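Local coordinates for tautomerase domain-containing protein (Gammaproteobacteria bacterium SG8_31, PDB 7M59) that is a small tautomerase-family protein of the MIF clan, built on a beta-alpha-beta unit and assembled as six copies, at residues Ile7-Thr12 with Glu44-His49. Numbering follows the deposited sequence.
Sequences IRQGRT and ETPGAH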
loop_
_atom_site.group_PDB
_atom_site.type_symbol
_atom_site.label_atom_id
_atom_site.label_comp_id
_atom_site.label_asym_id
_atom_site.label_seq_id
_atom_site.Cartn_x
_atom_site.Cartn_y
_atom_site.Cartn_z
ATOM N N ILE A 7 4.211 -11.048 1.351
ATOM C CA ILE A 7 4.392 -12.488 1.232
ATOM C C ILE A 7 4.187 -13.138 2.594
ATOM O O ILE A 7 4.235 -12.489 3.640
ATOM C CB ILE A 7 5.781 -12.837 0.659
ATOM C CG1 ILE A 7 6.879 -12.522 1.683
ATOM C CG2 ILE A 7 6.015 -12.080 -0.644
ATOM C CD1 ILE A 7 8.295 -12.917 1.197
ATOM N N ARG A 8 3.955 -14.446 2.579
ATOM C CA ARG A 8 3.814 -15.166 3.838
ATOM C C ARG A 8 5.185 -15.416 4.461
ATOM O O ARG A 8 6.168 -15.655 3.758
ATOM C CB ARG A 8 3.063 -16.481 3.622
ATOM C CG ARG A 8 1.541 -16.293 3.468
ATOM C CD ARG A 8 0.871 -17.562 2.931
ATOM N NE ARG A 8 1.455 -17.875 1.636
ATOM C CZ ARG A 8 1.794 -19.085 1.211
ATOM N NH1 ARG A 8 1.584 -20.162 1.965
ATOM N NH2 ARG A 8 2.353 -19.209 0.015
ATOM N N GLN A 9 5.234 -15.342 5.792
ATOM C CA GLN A 9 6.460 -15.552 6.551
ATOM C C GLN A 9 6.974 -16.978 6.361
ATOM O O GLN A 9 6.231 -17.887 5.990
ATOM C CB GLN A 9 6.203 -15.296 8.040
ATOM C CG GLN A 9 5.159 -16.249 8.610
ATOM C CD GLN A 9 4.673 -15.871 10.001
ATOM O OE1 GLN A 9 4.948 -14.778 10.497
ATOM N NE2 GLN A 9 3.943 -16.781 10.637
ATOM N N GLY A 10 8.265 -17.170 6.627
ATOM C CA GLY A 10 8.853 -18.505 6.632
ATOM C C GLY A 10 9.938 -18.740 5.606
ATOM O O GLY A 10 10.578 -19.806 5.637
ATOM N N ARG A 11 10.176 -17.807 4.689
ATOM C CA ARG A 11 11.251 -17.952 3.724
ATOM C C ARG A 11 12.588 -17.562 4.347
ATOM O O ARG A 11 12.662 -16.779 5.298
ATOM C CB ARG A 11 10.992 -17.085 2.492
ATOM C CG ARG A 11 10.131 -17.737 1.426
ATOM C CD ARG A 11 8.653 -17.652 1.768
ATOM N NE ARG A 11 7.853 -18.250 0.707
ATOM C CZ ARG A 11 6.559 -18.020 0.524
ATOM N NH1 ARG A 11 5.907 -17.189 1.330
ATOM N NH2 ARG A 11 5.921 -18.610 -0.481
ATOM N N THR A 12 13.663 -18.109 3.778
ATOM C CA THR A 12 15.002 -17.758 4.218
ATOM C C THR A 12 15.400 -16.386 3.689
ATOM O O THR A 12 14.814 -15.863 2.735
ATOM C CB THR A 12 16.024 -18.794 3.738
ATOM O OG1 THR A 12 16.201 -18.663 2.320
ATOM C CG2 THR A 12 15.558 -20.202 4.065
ATOM N N GLU A 44 6.399 -9.431 5.490
ATOM C CA GLU A 44 5.946 -10.779 5.817
ATOM C C GLU A 44 4.751 -10.739 6.754
ATOM O O GLU A 44 4.686 -9.904 7.662
ATOM C CB GLU A 44 7.058 -11.587 6.487
ATOM C CG GLU A 44 8.247 -11.847 5.612
ATOM C CD GLU A 44 9.400 -12.446 6.399
ATOM O OE1 GLU A 44 9.788 -11.867 7.439
ATOM O OE2 GLU A 44 9.890 -13.510 5.990
ATOM N N THR A 45 3.835 -11.678 6.555
ATOM C CA THR A 45 2.653 -11.849 7.381
ATOM C C THR A 45 2.385 -13.332 7.566
ATOM O O THR A 45 2.826 -14.158 6.757
ATOM C CB THR A 45 1.416 -11.169 6.768
ATOM O OG1 THR A 45 1.434 -11.316 5.341
ATOM C CG2 THR A 45 1.379 -9.695 7.145
ATOM N N PRO A 46 1.659 -13.705 8.616
ATOM C CA PRO A 46 1.211 -15.093 8.731
ATOM C C PRO A 46 0.274 -15.456 7.590
ATOM O O PRO A 46 -0.411 -14.603 7.015
ATOM C CB PRO A 46 0.479 -15.125 10.079
ATOM C CG PRO A 46 0.931 -13.932 10.810
ATOM C CD PRO A 46 1.255 -12.894 9.780
ATOM N N GLY A 47 0.242 -16.747 7.266
ATOM C CA GLY A 47 -0.677 -17.207 6.244
ATOM C C GLY A 47 -2.117 -16.846 6.537
ATOM O O GLY A 47 -2.886 -16.561 5.617
ATOM N N ALA A 48 -2.501 -16.852 7.820
ATOM C CA ALA A 48 -3.867 -16.537 8.217
ATOM C C ALA A 48 -4.269 -15.113 7.867
ATOM O O ALA A 48 -5.470 -14.815 7.818
ATOM C CB ALA A 48 -4.043 -16.771 9.719
ATOM N N HIS A 49 -3.301 -14.233 7.617
ATOM C CA HIS A 49 -3.593 -12.856 7.240
ATOM C C HIS A 49 -3.804 -12.689 5.745
ATOM O O HIS A 49 -4.027 -11.561 5.288
ATOM C CB HIS A 49 -2.464 -11.931 7.702
ATOM C CG HIS A 49 -2.432 -11.703 9.183
ATOM N ND1 HIS A 49 -1.702 -10.688 9.760
ATOM C CD2 HIS A 49 -3.038 -12.358 10.203
ATOM C CE1 HIS A 49 -1.855 -10.729 11.074
ATOM N NE2 HIS A 49 -2.666 -11.729 11.368
HETATM O O HOH W 1 8.924 -15.225 4.111
HETATM O O HOH W 2 4.733 -12.348 10.092
HETATM O O HOH W 3 10.644 -15.754 7.318
#
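Thr45 sits between two backbone hydrogen bonds to the end of strand 2-8 and the residue after it: its N donates to Ile7 O at 3.1 Å, nearly in line with the carbonyl, and its O accepts Gln9 N at 2.9 Å. Short CA-H...O contacts, Glu44 CA to Ile7 O and Arg8 CA to Thr45 O, tighten the same seam. Beyond it, Arg8 lays CG and CD alongside the backbone of Gly47, each 3.7 Å from Gly47 CA, before the chain bends at chi3 (-59°) and its NH1 reaches Pro58 O. Here the parallel strands 2-8 and 39-45 end, the two strands of the beta-alpha-beta unit of the tautomerase fold, with helix 13-31 as the connection. Gln9 CG lies between backbone N and carbonyl carbon (chi1 61°), which carries the amide obliquely over Pro46, with Gln9 NE2 3.7 Å from Pro46 CA and hydrogen-bonded to Glu59 OE1. The Glu44 side is looser and wet. Its carboxylate meets the turn through water: OE2 accepts from two waters, one joining it to Arg8 O and Arg11 N, the other to Gly10 N and Arg11 O. Lys16 adds a salt bridge to this oxygen, probably stabilising its negative charge.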